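Local coordinates for uncharacterized protein PF1083 (Pyrococcus furiosus, PDB 3NRN) that is of unknown function but binds AMP and is probably an oxidoreductase related to the flavin-containing amine oxidases, at residues A[53-64]-A[178-188]; A[293-301]-A[313-321]. One frame throughout, in Å; residues are numbered along the deposited sequence.

Overall arrangement
Contact 1 (53-64 with 178-188) pairs two short strands of a three-stranded antiparallel sheet, and contact 2 (293-301 with 313-321) is a hairpin in the seven-stranded mixed sheet; their centres lie 15 Å apart. They meet mainly at L54 and H55: L54 O probably accepts a hydrogen bond from N298 ND2 at 3.2 Å, L54 CD2 packs 3.5 Å from SE of selenomethionine M316, and H55 CE1 lies 3.7 Å from M316 CE. In contact 1, the A53 side chain is about 9 Å from the bound AMP and about 7 Å from that of R38, which binds the AMP. In contact 2, the H318 side chain is about 11 Å from that of R38.

Contact 1 (A[53-64]-A[178-188]); sequences ALHMIPHGEDGP and WGGPGLIRGGC
I57 O takes two backbone N-H groups: G182 N reaches it across the contact at 3.0 Å, lying in the carbonyl plane, and G60 N closes the type I turn from I57 to G60 onto the same oxygen. The return bond, I57 N to G182 O, is 2.9 Å and fairly straight (165°), making I57 and G182 an antiparallel hydrogen-bonded pair. I184 N to H55 O at 3.0 Å extends the pairing. G182 has to be bare, because a beta carbon there would run into G60 CA.

Within the same turn, the H59 ring is fixed on two sides. Its ND1 gives a hydrogen bond to G179 O, 3.0 Å away and almost in the ring plane. W178 sends its benzo edge over one H59 face, CE3 to CD2 3.6 Å, in a T-shaped pair with planes at 70°. H59 CG stands anti to its carbonyl carbon (chi1 -62°), which sets the ring against the W178 side chain. W178 in turn carries P64 on one face: P64 CD sits 3.7 Å from the centroid of the six-membered ring, with G63 CA over the five-membered ring beside it. Its indole NE1 bonds to W411 O.

At the far end, H55 CD2 presses on C188 N (3.1 Å) and on G187 CA, while C188 SG lies against A53 O and CB.

Strand 182-184 is the middle strand, with 56-57 along one edge and 78-80 along the other. I57 and P58 meet helix 388-402, M56 and P181 lean on strand 286-288, and W178 ends helix 165-178.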
# COMPACT_ATOMS: atom_id res chain seq x y z
N ALA A 53 5.69 -2.14 2.56
CA ALA A 53 5.37 -2.95 1.40
C ALA A 53 6.44 -4.02 1.19
O ALA A 53 7.62 -3.80 1.46
CB ALA A 53 5.25 -2.07 0.16
N LEU A 54 6.02 -5.17 0.68
CA LEU A 54 6.95 -6.28 0.48
C LEU A 54 7.74 -6.18 -0.83
O LEU A 54 7.84 -7.17 -1.57
CB LEU A 54 6.19 -7.61 0.53
CG LEU A 54 5.28 -7.86 1.74
CD1 LEU A 54 4.72 -9.26 1.65
CD2 LEU A 54 6.05 -7.68 3.04
N HIS A 55 8.31 -5.00 -1.11
CA HIS A 55 9.10 -4.78 -2.33
C HIS A 55 8.28 -5.18 -3.54
O HIS A 55 8.81 -5.64 -4.55
CB HIS A 55 10.37 -5.64 -2.27
CG HIS A 55 11.30 -5.24 -1.16
ND1 HIS A 55 12.06 -6.15 -0.46
CD2 HIS A 55 11.58 -4.03 -0.63
CE1 HIS A 55 12.77 -5.52 0.45
NE2 HIS A 55 12.50 -4.23 0.37
N MSE A 56 6.97 -4.97 -3.42
CA MSE A 56 6.02 -5.35 -4.46
C MSE A 56 4.92 -4.30 -4.62
O MSE A 56 4.60 -3.57 -3.69
CB MSE A 56 5.41 -6.70 -4.05
CG MSE A 56 4.38 -7.34 -4.99
SE MSE A 56 3.84 -8.98 -4.36
CE MSE A 56 3.22 -8.52 -2.78
N ILE A 57 4.37 -4.22 -5.82
CA ILE A 57 3.29 -3.29 -6.13
C ILE A 57 2.10 -4.18 -6.45
O ILE A 57 2.22 -5.11 -7.24
CB ILE A 57 3.69 -2.39 -7.32
CG1 ILE A 57 4.93 -1.57 -6.95
CG2 ILE A 57 2.53 -1.47 -7.72
CD1 ILE A 57 5.51 -0.73 -8.08
N PRO A 58 0.92 -3.91 -5.85
CA PRO A 58 -0.29 -4.72 -6.08
C PRO A 58 -0.65 -5.03 -7.54
O PRO A 58 -1.09 -6.14 -7.84
CB PRO A 58 -1.38 -3.92 -5.37
CG PRO A 58 -0.63 -3.26 -4.25
CD PRO A 58 0.63 -2.78 -4.96
N HIS A 59 -0.48 -4.07 -8.43
CA HIS A 59 -0.82 -4.30 -9.83
C HIS A 59 0.40 -4.20 -10.74
O HIS A 59 0.27 -3.96 -11.94
CB HIS A 59 -1.91 -3.31 -10.26
CG HIS A 59 -3.19 -3.47 -9.48
ND1 HIS A 59 -4.01 -4.56 -9.63
CD2 HIS A 59 -3.74 -2.70 -8.51
CE1 HIS A 59 -5.02 -4.46 -8.78
NE2 HIS A 59 -4.88 -3.34 -8.09
N GLY A 60 1.57 -4.39 -10.16
CA GLY A 60 2.81 -4.35 -10.91
C GLY A 60 3.06 -3.17 -11.83
O GLY A 60 2.98 -2.00 -11.42
N GLU A 61 3.37 -3.48 -13.08
CA GLU A 61 3.69 -2.49 -14.10
C GLU A 61 2.47 -1.81 -14.70
O GLU A 61 2.60 -0.84 -15.44
CB GLU A 61 4.43 -3.17 -15.26
CG GLU A 61 5.21 -4.43 -14.88
CD GLU A 61 5.64 -5.25 -16.10
OE1 GLU A 61 6.21 -6.35 -15.90
OE2 GLU A 61 5.41 -4.80 -17.25
N ASP A 62 1.29 -2.32 -14.35
CA ASP A 62 0.05 -1.84 -14.93
C ASP A 62 -0.85 -0.89 -14.16
O ASP A 62 -1.77 -0.32 -14.75
CB ASP A 62 -0.77 -3.06 -15.33
CG ASP A 62 0.07 -4.12 -16.02
OD1 ASP A 62 0.65 -3.81 -17.08
OD2 ASP A 62 0.15 -5.24 -15.49
N GLY A 63 -0.60 -0.71 -12.87
CA GLY A 63 -1.48 0.14 -12.09
C GLY A 63 -1.15 1.61 -12.01
O GLY A 63 -0.26 2.11 -12.69
N PRO A 64 -1.88 2.34 -11.15
CA PRO A 64 -1.69 3.78 -10.95
C PRO A 64 -0.26 4.15 -10.53
O PRO A 64 0.30 5.14 -11.02
CB PRO A 64 -2.71 4.12 -9.85
CG PRO A 64 -3.76 3.06 -10.01
CD PRO A 64 -2.95 1.82 -10.28
N TRP A 178 -5.93 -3.94 -14.23
CA TRP A 178 -4.48 -3.85 -14.11
C TRP A 178 -3.73 -5.13 -13.83
O TRP A 178 -2.51 -5.11 -13.71
CB TRP A 178 -4.12 -2.80 -13.06
CG TRP A 178 -4.83 -1.50 -13.28
CD1 TRP A 178 -4.98 -0.83 -14.47
CD2 TRP A 178 -5.44 -0.69 -12.28
NE1 TRP A 178 -5.64 0.36 -14.26
CE2 TRP A 178 -5.94 0.47 -12.93
CE3 TRP A 178 -5.62 -0.82 -10.89
CZ2 TRP A 178 -6.60 1.49 -12.24
CZ3 TRP A 178 -6.28 0.20 -10.21
CH2 TRP A 178 -6.76 1.34 -10.88
N GLY A 179 -4.46 -6.23 -13.69
CA GLY A 179 -3.81 -7.51 -13.46
C GLY A 179 -3.23 -7.76 -12.08
O GLY A 179 -3.68 -7.19 -11.09
N GLY A 180 -2.23 -8.65 -12.04
CA GLY A 180 -1.58 -9.02 -10.80
C GLY A 180 -0.43 -8.13 -10.39
O GLY A 180 -0.14 -7.14 -11.06
N PRO A 181 0.27 -8.47 -9.29
CA PRO A 181 1.40 -7.73 -8.73
C PRO A 181 2.71 -7.85 -9.49
O PRO A 181 2.83 -8.60 -10.45
CB PRO A 181 1.52 -8.31 -7.33
CG PRO A 181 1.27 -9.76 -7.60
CD PRO A 181 0.06 -9.73 -8.54
N GLY A 182 3.70 -7.09 -9.02
CA GLY A 182 5.01 -7.10 -9.62
C GLY A 182 6.04 -6.73 -8.58
O GLY A 182 5.76 -5.95 -7.67
N LEU A 183 7.23 -7.31 -8.71
CA LEU A 183 8.34 -7.06 -7.80
C LEU A 183 9.17 -5.88 -8.30
O LEU A 183 9.19 -5.58 -9.49
CB LEU A 183 9.23 -8.30 -7.69
CG LEU A 183 8.61 -9.56 -7.08
CD1 LEU A 183 9.65 -10.68 -7.05
CD2 LEU A 183 8.12 -9.27 -5.67
N ILE A 184 9.87 -5.23 -7.37
CA ILE A 184 10.69 -4.07 -7.68
C ILE A 184 12.18 -4.35 -7.52
O ILE A 184 12.63 -4.66 -6.42
CB ILE A 184 10.35 -2.89 -6.75
CG1 ILE A 184 8.83 -2.74 -6.61
CG2 ILE A 184 10.98 -1.62 -7.28
CD1 ILE A 184 8.43 -1.76 -5.55
N ARG A 185 12.95 -4.23 -8.59
CA ARG A 185 14.38 -4.47 -8.47
C ARG A 185 14.93 -3.38 -7.56
O ARG A 185 14.60 -2.20 -7.73
CB ARG A 185 15.07 -4.41 -9.84
CG ARG A 185 16.59 -4.58 -9.78
CD ARG A 185 17.17 -4.83 -11.17
NE ARG A 185 16.78 -6.15 -11.68
CZ ARG A 185 17.25 -7.30 -11.20
NH1 ARG A 185 18.14 -7.29 -10.21
NH2 ARG A 185 16.83 -8.45 -11.70
N GLY A 186 15.74 -3.78 -6.59
CA GLY A 186 16.30 -2.83 -5.66
C GLY A 186 15.40 -2.60 -4.45
O GLY A 186 15.76 -1.87 -3.54
N GLY A 187 14.23 -3.24 -4.45
CA GLY A 187 13.31 -3.08 -3.34
C GLY A 187 12.58 -1.76 -3.38
O GLY A 187 12.71 -1.00 -4.35
N CYS A 188 11.80 -1.47 -2.34
CA CYS A 188 11.04 -0.23 -2.26
C CYS A 188 11.93 1.01 -2.39
O CYS A 188 11.53 2.01 -2.97
CB CYS A 188 10.27 -0.15 -0.94
SG CYS A 188 8.98 -1.40 -0.72

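Contact 2 (A[293-301]-A[313-321]); sequences MINGFNEPS and TLIMAHMAL
N295 meets the neighbouring strand with both backbone and side chain: its N-H points almost straight at H318 O (2.9 Å, 171°), and its amide oxygen OD1 accepts A320 N at 2.7 Å. That side-chain bond takes the place of a backbone partner where regular pairing stops. OD1 also lies in the plane of the H318 ring, at its ND1 edge. A water sits near M293 O and A320 O and makes a weak bond with N295 ND2. With alanine in place of N295, the A320 N-H would probably lose its acceptor and the water its weak bond to the amide.

H318 N bonds to G296 O at 3.0 Å, and N298 and M316 then exchange both N-H groups. At the other end S301 OG, set between N and the carbonyl carbon (chi1 63°), accepts L314 N at 3.2 Å.

Side chains fill in between these bonds. I294 CD1 lies 3.7 Å from M319 CB, F297 CB rests on A317 CB, and the P300 ring crosses L314 at about a right angle.

Further out, E336 of helix 326-340 holds the N-H groups of M293 and I294, while the E299 carboxylate takes those of R281, I282 and G283. Strand 286-288 flanks 296-298, strand 269-277 flanks 312-320, and W154 of helix 142-156 meets H318 edge to face.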
# COMPACT_ATOMS: atom_id res chain seq x y z
N MSE A 293 -3.65 -18.30 9.54
CA MSE A 293 -3.79 -16.95 10.09
C MSE A 293 -3.03 -16.06 9.09
O MSE A 293 -3.49 -14.97 8.75
CB MSE A 293 -3.19 -16.85 11.50
CG MSE A 293 -3.67 -15.60 12.30
SE MSE A 293 -3.26 -15.56 14.09
CE MSE A 293 -4.55 -16.59 14.75
N ILE A 294 -1.89 -16.55 8.61
CA ILE A 294 -1.12 -15.83 7.59
C ILE A 294 -2.08 -15.73 6.41
O ILE A 294 -2.89 -16.63 6.19
CB ILE A 294 0.14 -16.62 7.12
CG1 ILE A 294 1.18 -16.73 8.24
CG2 ILE A 294 0.75 -15.96 5.88
CD1 ILE A 294 1.64 -15.42 8.79
N ASN A 295 -2.01 -14.64 5.65
CA ASN A 295 -2.91 -14.45 4.51
C ASN A 295 -2.27 -14.79 3.18
O ASN A 295 -2.96 -15.12 2.21
CB ASN A 295 -3.40 -13.00 4.49
CG ASN A 295 -4.13 -12.61 5.76
OD1 ASN A 295 -3.84 -11.58 6.36
ND2 ASN A 295 -5.07 -13.45 6.17
N GLY A 296 -0.95 -14.68 3.13
CA GLY A 296 -0.22 -14.98 1.92
C GLY A 296 1.24 -14.62 2.06
O GLY A 296 1.64 -14.02 3.06
N PHE A 297 2.04 -14.98 1.07
CA PHE A 297 3.46 -14.65 1.12
C PHE A 297 4.04 -14.53 -0.28
O PHE A 297 3.45 -15.00 -1.25
CB PHE A 297 4.22 -15.71 1.94
CG PHE A 297 4.17 -17.10 1.36
CD1 PHE A 297 5.04 -17.49 0.34
CD2 PHE A 297 3.26 -18.04 1.85
CE1 PHE A 297 5.01 -18.78 -0.18
CE2 PHE A 297 3.21 -19.33 1.33
CZ PHE A 297 4.09 -19.70 0.31
N ASN A 298 5.19 -13.87 -0.37
CA ASN A 298 5.88 -13.68 -1.64
C ASN A 298 7.36 -13.99 -1.45
O ASN A 298 7.80 -14.34 -0.35
CB ASN A 298 5.67 -12.25 -2.16
CG ASN A 298 6.59 -11.23 -1.48
OD1 ASN A 298 7.00 -11.40 -0.34
ND2 ASN A 298 6.89 -10.15 -2.20
N GLU A 299 8.13 -13.85 -2.53
CA GLU A 299 9.57 -14.11 -2.50
C GLU A 299 10.25 -13.02 -3.32
O GLU A 299 10.65 -13.23 -4.46
CB GLU A 299 9.83 -15.50 -3.11
CG GLU A 299 11.28 -15.92 -3.17
CD GLU A 299 11.42 -17.39 -3.56
OE1 GLU A 299 11.60 -18.24 -2.67
OE2 GLU A 299 11.33 -17.69 -4.77
N PRO A 300 10.41 -11.83 -2.72
CA PRO A 300 11.04 -10.66 -3.36
C PRO A 300 12.39 -10.88 -4.04
O PRO A 300 12.68 -10.24 -5.05
CB PRO A 300 11.09 -9.63 -2.23
CG PRO A 300 11.20 -10.47 -1.00
CD PRO A 300 10.23 -11.59 -1.28
N SER A 301 13.21 -11.77 -3.50
CA SER A 301 14.52 -12.05 -4.08
C SER A 301 14.42 -12.86 -5.37
O SER A 301 15.42 -13.11 -6.04
CB SER A 301 15.39 -12.81 -3.07
OG SER A 301 14.82 -14.07 -2.78
N THR A 313 17.30 -17.38 0.32
CA THR A 313 16.17 -16.82 -0.39
C THR A 313 15.38 -16.05 0.66
O THR A 313 15.31 -16.47 1.82
CB THR A 313 15.27 -17.92 -0.98
OG1 THR A 313 16.06 -18.77 -1.84
CG2 THR A 313 14.15 -17.31 -1.79
N LEU A 314 14.80 -14.92 0.27
CA LEU A 314 14.04 -14.10 1.20
C LEU A 314 12.54 -14.31 1.00
O LEU A 314 12.01 -14.10 -0.09
CB LEU A 314 14.41 -12.63 1.02
CG LEU A 314 13.62 -11.57 1.80
CD1 LEU A 314 13.54 -11.95 3.27
CD2 LEU A 314 14.30 -10.21 1.64
N ILE A 315 11.87 -14.74 2.06
CA ILE A 315 10.43 -14.96 2.02
C ILE A 315 9.76 -13.95 2.95
O ILE A 315 10.21 -13.76 4.08
CB ILE A 315 10.06 -16.39 2.50
CG1 ILE A 315 10.50 -17.42 1.46
CG2 ILE A 315 8.55 -16.48 2.77
CD1 ILE A 315 9.74 -17.35 0.15
N MSE A 316 8.71 -13.31 2.47
CA MSE A 316 7.98 -12.33 3.28
C MSE A 316 6.51 -12.73 3.32
O MSE A 316 5.88 -12.88 2.27
CB MSE A 316 8.10 -10.92 2.69
CG MSE A 316 9.46 -10.22 2.88
SE MSE A 316 9.40 -8.50 2.27
CE MSE A 316 11.03 -7.93 2.64
N ALA A 317 5.99 -12.92 4.52
CA ALA A 317 4.59 -13.31 4.69
C ALA A 317 3.84 -12.20 5.40
O ALA A 317 4.38 -11.53 6.28
CB ALA A 317 4.49 -14.60 5.50
N HIS A 318 2.58 -12.02 5.02
CA HIS A 318 1.72 -10.99 5.59
C HIS A 318 0.60 -11.63 6.38
O HIS A 318 0.00 -12.61 5.94
CB HIS A 318 1.14 -10.14 4.45
CG HIS A 318 0.10 -9.15 4.90
ND1 HIS A 318 -1.18 -9.52 5.24
CD2 HIS A 318 0.16 -7.81 5.05
CE1 HIS A 318 -1.87 -8.45 5.58
NE2 HIS A 318 -1.08 -7.39 5.47
N MSE A 319 0.32 -11.07 7.55
CA MSE A 319 -0.74 -11.58 8.41
C MSE A 319 -1.56 -10.40 8.92
O MSE A 319 -1.01 -9.49 9.54
CB MSE A 319 -0.16 -12.34 9.62
CG MSE A 319 -1.22 -12.88 10.61
SE MSE A 319 -0.62 -13.38 12.29
CE MSE A 319 -0.79 -11.89 13.14
N ALA A 320 -2.85 -10.40 8.62
CA ALA A 320 -3.73 -9.35 9.12
C ALA A 320 -3.91 -9.71 10.61
O ALA A 320 -4.32 -10.82 10.94
CB ALA A 320 -5.07 -9.40 8.39
N LEU A 321 -3.59 -8.78 11.50
CA LEU A 321 -3.71 -9.08 12.93
C LEU A 321 -5.15 -9.16 13.43
O LEU A 321 -5.49 -10.05 14.22
CB LEU A 321 -2.94 -8.04 13.75
CG LEU A 321 -2.95 -8.26 15.27
CD1 LEU A 321 -2.28 -9.58 15.61
CD2 LEU A 321 -2.22 -7.11 15.94
O HOH W 1 -4.94 -12.91 9.39